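Local coordinates for protein omega-class glutathione S-transferase (PDB 3WD6) that binds glutathione and probably catalyses glutathione transfer and the glutathione-dependent reduction of dehydroascorbate, at residues Thr70-Phe75 with Ala80-Glu85; Val87-Tyr90 with Val94-Glu97; Ala117-Ile122 with Phe169-Glu174; Ser131-Ile136 with Trp183-Arg188; Arg190-Asp195 with Lys233-Tyr238. All coordinates share one frame; numbering follows the deposited sequence.

Contact 1. Residues Thr70-Phe75 with Ala80-Glu85; sequences TTKSAF and AIEIAE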
# COMPACT_ATOMS: atom_id res chain seq x y z
N THR A 70 -15.38 -9.55 10.50
CA THR A 70 -16.44 -8.61 10.10
C THR A 70 -16.91 -7.77 11.27
O THR A 70 -17.57 -6.74 11.10
CB THR A 70 -17.65 -9.34 9.47
OG1 THR A 70 -17.90 -10.56 10.19
CG2 THR A 70 -17.39 -9.68 8.01
N THR A 71 -16.59 -8.24 12.47
CA THR A 71 -16.82 -7.49 13.70
C THR A 71 -15.96 -6.23 13.76
O THR A 71 -16.36 -5.21 14.33
CB THR A 71 -16.50 -8.40 14.90
OG1 THR A 71 -17.69 -9.09 15.29
CG2 THR A 71 -15.96 -7.61 16.07
N LYS A 72 -14.78 -6.32 13.14
CA LYS A 72 -13.81 -5.23 13.11
C LYS A 72 -13.81 -4.52 11.76
O LYS A 72 -13.54 -3.31 11.68
CB LYS A 72 -12.41 -5.78 13.38
CG LYS A 72 -12.32 -6.61 14.65
CD LYS A 72 -12.75 -5.78 15.87
CE LYS A 72 -12.47 -6.55 17.15
NZ LYS A 72 -13.06 -5.83 18.29
N SER A 73 -14.09 -5.28 10.70
CA SER A 73 -14.04 -4.75 9.33
C SER A 73 -15.23 -5.26 8.50
O SER A 73 -15.21 -6.36 7.94
CB SER A 73 -12.70 -5.14 8.67
OG SER A 73 -12.46 -4.39 7.49
N ALA A 74 -16.28 -4.45 8.43
CA ALA A 74 -17.56 -4.89 7.90
C ALA A 74 -17.50 -5.57 6.52
O ALA A 74 -18.27 -6.51 6.27
CB ALA A 74 -18.57 -3.73 7.89
N PHE A 75 -16.62 -5.12 5.64
CA PHE A 75 -16.57 -5.72 4.30
C PHE A 75 -15.65 -6.93 4.22
O PHE A 75 -15.31 -7.38 3.12
CB PHE A 75 -16.14 -4.69 3.25
CG PHE A 75 -16.91 -3.40 3.32
CD1 PHE A 75 -18.21 -3.38 3.82
CD2 PHE A 75 -16.32 -2.20 2.89
CE1 PHE A 75 -18.92 -2.18 3.88
CE2 PHE A 75 -17.02 -1.01 2.95
CZ PHE A 75 -18.32 -1.00 3.45
N ALA A 80 -8.10 -2.49 8.47
CA ALA A 80 -8.98 -1.80 9.39
C ALA A 80 -8.14 -1.35 10.59
O ALA A 80 -7.24 -2.09 11.03
CB ALA A 80 -10.11 -2.70 9.84
N ILE A 81 -8.42 -0.15 11.12
CA ILE A 81 -7.83 0.26 12.38
C ILE A 81 -8.85 0.20 13.52
O ILE A 81 -10.06 0.43 13.32
CB ILE A 81 -7.15 1.67 12.30
CG1 ILE A 81 -8.20 2.77 12.15
CG2 ILE A 81 -6.14 1.72 11.17
CD1 ILE A 81 -7.60 4.18 12.04
N GLU A 82 -8.38 -0.10 14.72
CA GLU A 82 -9.22 -0.13 15.91
C GLU A 82 -8.66 0.94 16.85
O GLU A 82 -7.54 0.80 17.36
CB GLU A 82 -9.19 -1.52 16.57
CG GLU A 82 -10.15 -1.69 17.76
CD GLU A 82 -10.47 -3.17 18.06
OE1 GLU A 82 -11.46 -3.47 18.77
OE2 GLU A 82 -9.72 -4.06 17.58
N ILE A 83 -9.42 2.01 17.07
CA ILE A 83 -8.87 3.17 17.78
C ILE A 83 -9.23 3.13 19.26
O ILE A 83 -8.68 3.90 20.08
CB ILE A 83 -9.31 4.49 17.12
CG1 ILE A 83 -10.84 4.57 17.04
CG2 ILE A 83 -8.70 4.60 15.72
CD1 ILE A 83 -11.35 5.85 16.44
N ALA A 84 -10.16 2.23 19.59
CA ALA A 84 -10.66 2.01 20.95
C ALA A 84 -11.42 0.69 20.91
O ALA A 84 -11.73 0.19 19.81
CB ALA A 84 -11.57 3.15 21.36
N GLU A 85 -11.74 0.11 22.07
CA GLU A 85 -12.36 -1.21 22.04
C GLU A 85 -13.67 -1.21 21.23
O GLU A 85 -14.58 -0.43 21.49
CB GLU A 85 -12.60 -1.79 23.43
CG GLU A 85 -12.84 -3.31 23.38
CD GLU A 85 -13.05 -3.96 24.75
OE1 GLU A 85 -13.23 -3.24 25.76
OE2 GLU A 85 -13.05 -5.21 24.80
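Lys72 and Glu82 form the salt bridge that joins the short helix 69-72 to the strand 80-82 of the thioredoxin-like N-terminal domain. NZ donates to Glu82 OE1 at 2.9 Å, arriving on the syn side of that oxygen but 29° above the carboxylate plane. The lysine chain bends at its second torsion (chi2 -58°) and then runs straight, so that CE also lies beside the carboxylate, 3.6 Å from Glu82 OE1. Each charge has further partners. NZ also pairs with Asp86, whose backbone N binds Glu82 OE1, while Glu82 OE2 is held by the hydroxyl of Tyr33. Both oxygens of the buried carboxylate are thus gripped, which should limit its rotation. A methionine in place of Lys72 would probably leave both Glu82 and Asp86 without the positive charge they now share.

Beyond the ion pair the contact becomes plain packing. Ala80 CB touches Ser73 OG at 3.7 Å, and the carbonyl oxygen of Lys72 lies 3.9 Å from Ala80 CB. The polar partner of Ser73 OG is the carbonyl oxygen of Lys77, to which it is hydrogen-bonded. That bond spans the connection leading to Val78, a glutathione-binding residue, and the Ser73 side chain is about 7 Å from the bound tripeptide. A buried ion pair next to a small apolar contact suggests that charge pairing, together with the serine bond, does much to hold the chain leaving the helix against the strand.

Contact 2. Residues Val87-Tyr90 with Val94-Glu97; sequences VTIY and VTVE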
# COMPACT_ATOMS: atom_id res chain seq x y z
N VAL A 87 -14.24 -0.09 18.40
CA VAL A 87 -14.42 1.10 17.55
C VAL A 87 -13.37 1.08 16.42
O VAL A 87 -12.16 1.28 16.66
CB VAL A 87 -14.37 2.41 18.37
CG1 VAL A 87 -14.51 3.63 17.45
CG2 VAL A 87 -15.46 2.41 19.45
N THR A 88 -13.85 0.82 15.20
CA THR A 88 -12.94 0.58 14.10
C THR A 88 -13.28 1.39 12.87
O THR A 88 -14.45 1.76 12.64
CB THR A 88 -12.95 -0.89 13.69
OG1 THR A 88 -14.26 -1.22 13.22
CG2 THR A 88 -12.53 -1.79 14.86
N ILE A 89 -12.24 1.64 12.07
CA ILE A 89 -12.38 2.29 10.77
C ILE A 89 -11.78 1.36 9.73
O ILE A 89 -10.75 0.71 9.99
CB ILE A 89 -11.59 3.62 10.75
CG1 ILE A 89 -12.09 4.56 11.84
CG2 ILE A 89 -11.71 4.29 9.39
CD1 ILE A 89 -13.41 5.15 11.50
N TYR A 90 -12.38 1.30 8.55
CA TYR A 90 -11.80 0.52 7.47
C TYR A 90 -11.93 1.28 6.17
O TYR A 90 -12.52 2.36 6.15
CB TYR A 90 -12.43 -0.87 7.37
CG TYR A 90 -13.92 -0.87 7.60
CD1 TYR A 90 -14.44 -0.91 8.89
CD2 TYR A 90 -14.81 -0.83 6.54
CE1 TYR A 90 -15.80 -0.91 9.11
CE2 TYR A 90 -16.18 -0.82 6.75
CZ TYR A 90 -16.67 -0.86 8.04
OH TYR A 90 -18.03 -0.86 8.25
N VAL A 94 -9.80 5.91 3.93
CA VAL A 94 -10.58 6.44 5.04
C VAL A 94 -9.74 6.43 6.31
O VAL A 94 -9.75 7.41 7.09
CB VAL A 94 -11.87 5.65 5.24
CG1 VAL A 94 -12.58 6.12 6.49
CG2 VAL A 94 -12.76 5.81 4.00
N THR A 95 -8.99 5.35 6.52
CA THR A 95 -8.17 5.24 7.72
C THR A 95 -7.07 6.30 7.72
O THR A 95 -6.83 6.98 8.72
CB THR A 95 -7.57 3.85 7.85
OG1 THR A 95 -6.48 3.72 6.92
CG2 THR A 95 -8.66 2.81 7.56
N VAL A 96 -6.41 6.45 6.58
CA VAL A 96 -5.33 7.42 6.50
C VAL A 96 -5.80 8.86 6.71
O VAL A 96 -5.11 9.65 7.35
CB VAL A 96 -4.53 7.28 5.19
CG1 VAL A 96 -3.57 8.44 5.02
CG2 VAL A 96 -3.80 5.93 5.19
N GLU A 97 -6.98 9.19 6.18
CA GLU A 97 -7.52 10.55 6.34
C GLU A 97 -7.89 10.82 7.81
O GLU A 97 -7.64 11.91 8.34
CB GLU A 97 -8.67 10.83 5.36
CG GLU A 97 -8.22 10.84 3.86
CD GLU A 97 -9.37 10.68 2.81
OE1 GLU A 97 -10.57 10.75 3.18
OE2 GLU A 97 -9.05 10.50 1.60
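Ile89 on the edge strand 87-90 meets Val94 and Thr95 in the first turn of helix 92-102, where the chain leaves the sheet of the thioredoxin-like domain. Its CG2 branch does the touching. It is anti to the backbone N, comes within 3.5 Å of Val94 CG1, and is also 3.9 Å from Thr95 CG2. The isoleucine and valine side chains cross at about a right angle, whereas isoleucine and threonine pass in opposite directions.

Thr95 is split between two tasks. Its first torsion (chi1 76°) tucks OG1 between the backbone N and the carbonyl carbon and turns the methyl to the strand, where CG2 lies 3.8 Å from Ile89 O. The hydroxyl is hydrogen-bonded to Ser92 O and to Thr44 OG1. Val94 also uses its branch point, with CB packed 3.5 Å from the carbonyl oxygen of Tyr90.

No hydrogen bond joins the two segments directly. Methyl groups close the corner, while the threonine hydroxyl fastens the helix start around Ser92, which binds glutathione. The chemistry is therefore divided: apolar contact probably sets the spacing of strand and helix, and the polar bonds stay beside the ligand site.

Contact 3. Residues Ala117-Ile122 with Phe169-Glu174; sequences ALDKII and FLDGSE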
# COMPACT_ATOMS: atom_id res chain seq x y z
N ALA A 117 -6.95 18.51 -2.93
CA ALA A 117 -7.70 17.88 -4.01
C ALA A 117 -6.75 17.27 -5.03
O ALA A 117 -6.93 16.11 -5.42
CB ALA A 117 -8.64 18.88 -4.68
N LEU A 118 -5.76 18.05 -5.46
CA LEU A 118 -4.75 17.59 -6.41
C LEU A 118 -4.08 16.30 -5.94
O LEU A 118 -3.89 15.37 -6.71
CB LEU A 118 -3.69 18.66 -6.62
CG LEU A 118 -3.99 19.73 -7.67
CD1 LEU A 118 -5.50 19.86 -7.91
CD2 LEU A 118 -3.36 21.07 -7.29
N ASP A 119 -3.73 16.25 -4.66
CA ASP A 119 -3.17 15.02 -4.12
C ASP A 119 -4.11 13.83 -4.30
O ASP A 119 -3.67 12.76 -4.71
CB ASP A 119 -2.79 15.19 -2.67
CG ASP A 119 -1.36 15.64 -2.51
OD1 ASP A 119 -0.79 16.17 -3.51
OD2 ASP A 119 -0.81 15.46 -1.40
N LYS A 120 -5.40 14.01 -4.02
CA LYS A 120 -6.35 12.90 -4.13
C LYS A 120 -6.51 12.47 -5.59
O LYS A 120 -6.63 11.28 -5.90
CB LYS A 120 -7.71 13.27 -3.51
CG LYS A 120 -7.61 13.90 -2.12
CD LYS A 120 -8.91 13.75 -1.34
CE LYS A 120 -8.64 13.90 0.17
NZ LYS A 120 -9.69 13.29 1.06
N ILE A 121 -6.50 13.46 -6.50
CA ILE A 121 -6.52 13.18 -7.93
C ILE A 121 -5.33 12.31 -8.30
O ILE A 121 -5.47 11.24 -8.91
CB ILE A 121 -6.55 14.51 -8.74
CG1 ILE A 121 -7.93 15.17 -8.55
CG2 ILE A 121 -6.23 14.27 -10.23
CD1 ILE A 121 -8.04 16.61 -9.05
N ILE A 122 -4.14 12.75 -7.91
CA ILE A 122 -2.96 11.94 -8.15
C ILE A 122 -3.15 10.49 -7.70
O ILE A 122 -2.89 9.57 -8.46
CB ILE A 122 -1.74 12.57 -7.49
CG1 ILE A 122 -1.34 13.82 -8.29
CG2 ILE A 122 -0.59 11.55 -7.41
CD1 ILE A 122 -0.46 14.80 -7.52
N PHE A 169 9.71 14.80 -3.94
CA PHE A 169 8.52 13.97 -3.81
C PHE A 169 7.28 14.74 -4.23
O PHE A 169 7.28 15.98 -4.28
CB PHE A 169 8.36 13.50 -2.35
CG PHE A 169 9.51 12.67 -1.85
CD1 PHE A 169 9.74 11.40 -2.38
CD2 PHE A 169 10.35 13.14 -0.84
CE1 PHE A 169 10.80 10.62 -1.92
CE2 PHE A 169 11.42 12.36 -0.37
CZ PHE A 169 11.65 11.09 -0.92
N LEU A 170 6.21 14.02 -4.52
CA LEU A 170 4.97 14.67 -4.90
C LEU A 170 4.56 15.72 -3.86
O LEU A 170 4.12 16.82 -4.20
CB LEU A 170 3.87 13.64 -5.09
CG LEU A 170 4.04 12.74 -6.32
CD1 LEU A 170 3.08 11.51 -6.26
CD2 LEU A 170 3.87 13.54 -7.62
N ASP A 171 4.72 15.40 -2.58
CA ASP A 171 4.25 16.32 -1.55
C ASP A 171 5.31 17.30 -1.02
O ASP A 171 5.00 18.12 -0.15
CB ASP A 171 3.57 15.55 -0.41
CG ASP A 171 2.16 15.11 -0.78
OD1 ASP A 171 1.36 15.99 -1.17
OD2 ASP A 171 1.86 13.89 -0.74
N GLY A 172 6.51 17.27 -1.58
CA GLY A 172 7.54 18.24 -1.23
C GLY A 172 8.91 17.61 -1.09
O GLY A 172 9.29 16.78 -1.94
N SER A 173 9.66 17.97 -0.05
CA SER A 173 10.96 17.31 0.18
C SER A 173 10.80 16.05 1.02
O SER A 173 11.64 15.16 0.94
CB SER A 173 12.04 18.24 0.75
OG SER A 173 13.11 18.46 -0.20
N GLU A 174 9.71 15.96 1.79
CA GLU A 174 9.27 14.72 2.45
C GLU A 174 8.08 14.09 1.69
O GLU A 174 7.15 14.82 1.25
CB GLU A 174 8.75 15.04 3.84
CG GLU A 174 9.71 14.96 4.97
CD GLU A 174 9.07 15.49 6.22
OE1 GLU A 174 8.04 16.20 6.10
OE2 GLU A 174 9.57 15.18 7.33
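Ile122 and Leu170 make the apolar half of this contact between helix 113-125 and the loop that precedes helix 177-189. Ile122 CG2, the branch anti to the backbone N, meets Leu170 CD1 at 3.8 Å, and the two side chains cross at a slant. Both residues are buried, and this methyl-to-methyl touch is the apolar link between the segments.

The charged half sets Asp119 against Asp171, their side chains coming from opposite directions. The modelled gap between the nearest oxygens is too short to be trusted, so their exact positions are doubtful. Their other partners are clearer. Asp119 OD1 forms a salt bridge with Arg165 NH1, a group that also reaches the carbonyl oxygen of Leu170, while Asp171 OD2 accepts from the backbone N of Ala178. The arginine thus spans helix and loop, and its positive charge probably offsets part of the negative charge gathered here.

Backbone bonds shape the loop itself. A type I beta turn runs from Phe169 to Gly172, closed by Gly172 N to Phe169 O at 3.1 Å, and Phe169 N returns a bond to Gly172 O at 2.8 Å. Gly172 has a phi of 139°, where a side chain would collide with the preceding carbonyl oxygen.

Asp179 accepts the backbone N of both Leu170 and Asp171, tying the turn to the start of helix 177-189. Leu170 packs among helices 113-125, 145-165, 177-189 and 206-216, so this leucine plugs the turn into the helical bundle of the C-terminal domain.

Contact 4. Residues Ser131-Ile136 with Trp183-Arg188; sequences SLFIKI and WPWFER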
# COMPACT_ATOMS: atom_id res chain seq x y z
N SER A 131 -4.80 -1.79 -11.27
CA SER A 131 -5.56 -2.70 -12.13
C SER A 131 -4.66 -3.66 -12.92
O SER A 131 -4.88 -4.87 -12.92
CB SER A 131 -6.44 -1.90 -13.09
OG SER A 131 -7.24 -2.78 -13.86
N LEU A 132 -3.65 -3.12 -13.59
CA LEU A 132 -2.73 -3.97 -14.33
C LEU A 132 -2.08 -5.01 -13.43
O LEU A 132 -1.95 -6.17 -13.82
CB LEU A 132 -1.65 -3.14 -15.02
CG LEU A 132 -0.70 -4.02 -15.84
CD1 LEU A 132 -1.48 -4.71 -16.96
CD2 LEU A 132 0.45 -3.21 -16.41
N PHE A 133 -1.64 -4.57 -12.24
CA PHE A 133 -0.93 -5.45 -11.31
C PHE A 133 -1.80 -6.63 -10.88
O PHE A 133 -1.38 -7.78 -10.98
CB PHE A 133 -0.37 -4.66 -10.11
CG PHE A 133 -0.32 -5.44 -8.80
CD1 PHE A 133 -1.31 -5.28 -7.83
CD2 PHE A 133 0.72 -6.32 -8.52
CE1 PHE A 133 -1.28 -5.95 -6.66
CE2 PHE A 133 0.72 -7.00 -7.31
CZ PHE A 133 -0.31 -6.79 -6.40
N ILE A 134 -3.01 -6.35 -10.43
CA ILE A 134 -3.93 -7.41 -10.03
C ILE A 134 -4.36 -8.32 -11.19
O ILE A 134 -4.62 -9.52 -10.99
CB ILE A 134 -5.16 -6.84 -9.28
CG1 ILE A 134 -6.04 -7.97 -8.76
CG2 ILE A 134 -5.96 -5.91 -10.20
CD1 ILE A 134 -5.38 -8.86 -7.72
N LYS A 135 -4.43 -7.79 -12.41
CA LYS A 135 -4.73 -8.62 -13.58
C LYS A 135 -3.57 -9.53 -13.91
O LYS A 135 -3.75 -10.73 -14.13
CB LYS A 135 -5.07 -7.77 -14.80
CG LYS A 135 -6.55 -7.50 -15.01
CD LYS A 135 -6.77 -6.52 -16.18
CE LYS A 135 -8.21 -6.02 -16.21
NZ LYS A 135 -8.66 -5.63 -14.83
N ILE A 136 -2.37 -8.97 -13.96
CA ILE A 136 -1.19 -9.77 -14.29
C ILE A 136 -1.01 -10.86 -13.25
O ILE A 136 -0.61 -11.99 -13.56
CB ILE A 136 0.06 -8.91 -14.33
CG1 ILE A 136 0.01 -8.01 -15.57
CG2 ILE A 136 1.31 -9.78 -14.31
CD1 ILE A 136 1.30 -7.26 -15.85
N TRP A 183 2.45 4.60 -3.23
CA TRP A 183 3.72 3.89 -3.10
C TRP A 183 3.63 2.34 -3.23
O TRP A 183 4.49 1.72 -3.87
CB TRP A 183 4.44 4.25 -1.79
CG TRP A 183 5.58 3.30 -1.60
CD1 TRP A 183 5.67 2.28 -0.69
CD2 TRP A 183 6.75 3.22 -2.42
NE1 TRP A 183 6.85 1.59 -0.86
CE2 TRP A 183 7.53 2.14 -1.93
CE3 TRP A 183 7.22 3.96 -3.50
CZ2 TRP A 183 8.76 1.79 -2.49
CZ3 TRP A 183 8.45 3.61 -4.06
CH2 TRP A 183 9.20 2.53 -3.56
N PRO A 184 2.62 1.71 -2.62
CA PRO A 184 2.65 0.24 -2.61
C PRO A 184 2.74 -0.37 -4.02
O PRO A 184 3.31 -1.46 -4.23
CB PRO A 184 1.31 -0.14 -1.96
CG PRO A 184 0.99 1.05 -1.08
CD PRO A 184 1.47 2.25 -1.86
N TRP A 185 2.14 0.32 -4.99
CA TRP A 185 2.15 -0.23 -6.33
C TRP A 185 3.50 -0.04 -6.98
O TRP A 185 3.98 -0.93 -7.68
CB TRP A 185 0.97 0.26 -7.17
CG TRP A 185 -0.24 -0.38 -6.60
CD1 TRP A 185 -0.75 -1.62 -6.92
CD2 TRP A 185 -1.06 0.12 -5.52
NE1 TRP A 185 -1.84 -1.89 -6.14
CE2 TRP A 185 -2.06 -0.85 -5.27
CE3 TRP A 185 -1.05 1.29 -4.76
CZ2 TRP A 185 -3.04 -0.68 -4.29
CZ3 TRP A 185 -2.03 1.46 -3.79
CH2 TRP A 185 -3.01 0.48 -3.56
N PHE A 186 4.15 1.08 -6.70
CA PHE A 186 5.54 1.23 -7.12
C PHE A 186 6.46 0.18 -6.47
O PHE A 186 7.40 -0.31 -7.13
CB PHE A 186 6.04 2.65 -6.87
CG PHE A 186 5.40 3.67 -7.78
CD1 PHE A 186 5.15 3.36 -9.13
CD2 PHE A 186 5.04 4.92 -7.30
CE1 PHE A 186 4.54 4.29 -9.98
CE2 PHE A 186 4.45 5.87 -8.14
CZ PHE A 186 4.20 5.55 -9.48
N GLU A 187 6.21 -0.16 -5.20
CA GLU A 187 7.03 -1.16 -4.54
C GLU A 187 6.91 -2.46 -5.32
O GLU A 187 7.91 -3.18 -5.51
CB GLU A 187 6.61 -1.38 -3.07
CG GLU A 187 7.55 -2.34 -2.32
CD GLU A 187 7.36 -2.38 -0.79
OE1 GLU A 187 7.49 -3.47 -0.19
OE2 GLU A 187 7.11 -1.31 -0.18
N ARG A 188 5.70 -2.75 -5.78
CA ARG A 188 5.40 -3.99 -6.50
C ARG A 188 5.90 -3.96 -7.94
O ARG A 188 6.35 -4.98 -8.47
CB ARG A 188 3.89 -4.31 -6.42
CG ARG A 188 3.48 -5.03 -5.12
CD ARG A 188 2.20 -4.48 -4.50
NE ARG A 188 1.91 -5.11 -3.20
CZ ARG A 188 2.28 -4.60 -2.03
NH1 ARG A 188 2.95 -3.46 -1.97
NH2 ARG A 188 1.97 -5.23 -0.90
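Phe133 reaches Trp185 and Arg188 through an unusual first torsion: chi1 of 148° leaves CG some 30° short of fully anti to the backbone N and swings the ring towards helix 177-189. Trp185 and Arg188 answer with CG beside the backbone N, and the arginine chain then bends at its second torsion.

Phe133 CD1 comes to the edge of the indole, 3.8 Å from Trp185 CD1. With planes at 74° and centroids 5.5 Å apart, the rings make an oblique pair. Over one face of the phenyl lies Arg188 CD, in a CH-pi contact 4.3 Å from the ring centroid. The aliphatic chain, not the charged end, covers the ring.

Arg188 NH1 bonds to Pro184 O at 3.0 Å. That oxygen also takes the helical bond from Arg188 N, which arrives from the other face of the carbonyl plane. NH1 is shared with Gln42 OE1 and NH2 bonds to Tyr37 O, so both terminal nitrogens of this buried arginine have partners.

Helices 127-138 and 177-189 thus meet inside the C-terminal domain, close to the domain interface: Trp185 packs edge-to-face on Tyr40, and Arg188 lies against Pro39, both on helix 39-51 of the thioredoxin-like domain.

Contact 5. Residues Arg190-Asp195 with Lys233-Tyr238; sequences RAFAHD and KFHEAY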
# COMPACT_ATOMS: atom_id res chain seq x y z
N ARG A 190 8.54 -2.97 -9.02
CA ARG A 190 9.91 -3.45 -8.97
C ARG A 190 10.03 -4.97 -9.21
O ARG A 190 10.98 -5.43 -9.86
CB ARG A 190 10.56 -3.04 -7.63
CG ARG A 190 11.05 -1.59 -7.61
CD ARG A 190 11.12 -1.00 -6.18
NE ARG A 190 12.13 -1.59 -5.30
CZ ARG A 190 11.87 -2.46 -4.32
NH1 ARG A 190 10.63 -2.87 -4.10
NH2 ARG A 190 12.85 -2.92 -3.55
N ALA A 191 9.07 -5.75 -8.71
CA ALA A 191 9.10 -7.20 -8.90
C ALA A 191 8.52 -7.64 -10.24
O ALA A 191 8.73 -8.77 -10.66
CB ALA A 191 8.40 -7.91 -7.77
N PHE A 192 7.79 -6.76 -10.90
CA PHE A 192 7.28 -7.08 -12.23
C PHE A 192 8.22 -6.55 -13.29
O PHE A 192 7.92 -6.61 -14.48
CB PHE A 192 5.89 -6.49 -12.43
CG PHE A 192 4.82 -7.19 -11.64
CD1 PHE A 192 4.15 -8.30 -12.16
CD2 PHE A 192 4.49 -6.74 -10.37
CE1 PHE A 192 3.16 -8.95 -11.42
CE2 PHE A 192 3.49 -7.39 -9.62
CZ PHE A 192 2.83 -8.50 -10.15
N ALA A 193 9.37 -6.02 -12.85
CA ALA A 193 10.28 -5.35 -13.77
C ALA A 193 10.94 -6.26 -14.82
O ALA A 193 11.74 -5.78 -15.62
CB ALA A 193 11.33 -4.54 -13.00
N HIS A 194 10.63 -7.56 -14.84
CA HIS A 194 11.09 -8.39 -15.97
C HIS A 194 9.95 -9.09 -16.70
O HIS A 194 10.16 -10.09 -17.40
CB HIS A 194 12.15 -9.42 -15.57
CG HIS A 194 13.10 -9.77 -16.68
ND1 HIS A 194 13.51 -8.86 -17.64
CD2 HIS A 194 13.74 -10.93 -16.97
CE1 HIS A 194 14.35 -9.45 -18.47
NE2 HIS A 194 14.51 -10.71 -18.09
N ASP A 195 8.74 -8.58 -16.49
CA ASP A 195 7.63 -8.82 -17.40
C ASP A 195 7.69 -7.63 -18.35
O ASP A 195 7.95 -6.50 -17.92
CB ASP A 195 6.32 -8.88 -16.62
CG ASP A 195 5.09 -8.87 -17.52
OD1 ASP A 195 5.14 -8.25 -18.60
OD2 ASP A 195 4.06 -9.46 -17.12
N LYS A 233 8.39 -14.69 -4.72
CA LYS A 233 7.93 -16.01 -4.28
C LYS A 233 6.44 -15.94 -3.99
O LYS A 233 5.64 -16.72 -4.53
CB LYS A 233 8.67 -16.47 -3.02
CG LYS A 233 8.91 -17.99 -2.99
CD LYS A 233 8.93 -18.57 -1.56
CE LYS A 233 10.33 -18.95 -1.09
NZ LYS A 233 10.32 -20.16 -0.21
N PHE A 234 6.05 -14.98 -3.16
CA PHE A 234 4.65 -14.81 -2.81
C PHE A 234 3.77 -14.71 -4.05
O PHE A 234 2.82 -15.49 -4.21
CB PHE A 234 4.47 -13.58 -1.92
CG PHE A 234 3.07 -13.41 -1.40
CD1 PHE A 234 2.63 -14.17 -0.32
CD2 PHE A 234 2.20 -12.53 -2.02
CE1 PHE A 234 1.33 -14.04 0.16
CE2 PHE A 234 0.90 -12.39 -1.56
CZ PHE A 234 0.46 -13.15 -0.45
N HIS A 235 4.07 -13.76 -4.93
CA HIS A 235 3.31 -13.60 -6.17
C HIS A 235 3.21 -14.92 -6.94
O HIS A 235 2.21 -15.17 -7.61
CB HIS A 235 3.96 -12.54 -7.07
CG HIS A 235 3.80 -11.14 -6.56
ND1 HIS A 235 4.62 -10.11 -6.97
CD2 HIS A 235 2.92 -10.60 -5.68
CE1 HIS A 235 4.26 -9.00 -6.36
NE2 HIS A 235 3.23 -9.27 -5.57
N GLU A 236 4.26 -15.74 -6.84
CA GLU A 236 4.31 -16.99 -7.59
C GLU A 236 3.08 -17.84 -7.28
O GLU A 236 2.42 -18.34 -8.19
CB GLU A 236 5.60 -17.76 -7.32
CG GLU A 236 5.86 -18.90 -8.30
CD GLU A 236 5.92 -18.43 -9.76
OE1 GLU A 236 4.86 -18.09 -10.34
OE2 GLU A 236 7.04 -18.40 -10.34
N ALA A 237 2.74 -17.97 -6.00
CA ALA A 237 1.55 -18.73 -5.61
C ALA A 237 0.34 -18.36 -6.45
O ALA A 237 -0.40 -19.23 -6.89
CB ALA A 237 1.24 -18.56 -4.13
N TYR A 238 0.13 -17.07 -6.68
CA TYR A 238 -1.05 -16.61 -7.41
C TYR A 238 -1.03 -17.05 -8.86
O TYR A 238 -2.05 -17.51 -9.40
CB TYR A 238 -1.20 -15.09 -7.32
CG TYR A 238 -1.65 -14.62 -5.96
CD1 TYR A 238 -0.73 -14.45 -4.93
CD2 TYR A 238 -2.99 -14.39 -5.69
CE1 TYR A 238 -1.15 -14.03 -3.67
CE2 TYR A 238 -3.41 -13.97 -4.43
CZ TYR A 238 -2.49 -13.79 -3.42
OH TYR A 238 -2.90 -13.38 -2.16
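Phe192 and His235 join two parts of the all-helical C-terminal domain of the glutathione transferase fold, the loop that follows helix 177-189 and helix 228-240 near the end of the chain. The tight part is this ring pair. Phe192 CE2 comes within 3.7 Å of His235 CE1, and Phe192 CZ stands over one face of the imidazole. The planes are 31° apart and the centroids 5.2 Å, so the rings are neither a true stack nor edge-to-face. Both side chains keep CG beside the backbone N (chi1 -71° in each), which lets the two rings meet between loop and helix.

The inner side of the pair is backed by helix 127-138, where Phe192 packs on Ile136 and His235 on Leu137. Putting an alanine in place of Phe192 would probably open a gap beside Ile136 and strip this face of the His235 imidazole of its covering ring, allowing the imidazole to turn.

The other side is loose. Ala191, partly exposed, adds a methyl near the plane of the imidazole, at its edge, with CB 4.4 Å from His235 ND1. No hydrogen bond spans the segments; the loop is closed on itself instead, through a backbone bond of 2.9 Å from Asp195 N to Phe192 O.

Contacts 1 and 2 share the thioredoxin-like domain and one sheet, in which strands 80-82 and 87-90 are neighbours; a probable hydrogen bond from Thr88 OG1 to Lys72 O ties them. Contacts 3, 4 and 5 belong to the helical part. Contact 4 lies nearest the centre of the chain, and it touches contact 5 where Ile136 and Phe133 pack on Phe192. Contacts 1, 3 and 4 are buried, whereas contacts 2 and 5 are only partly so. Charge pairing dominates contact 1, methyl packing contact 2, aromatic surface contacts 4 and 5, and contact 3 mixes acids with aliphatics. A salt bridge between Glu97 and Lys120 connects contacts 2 and 3.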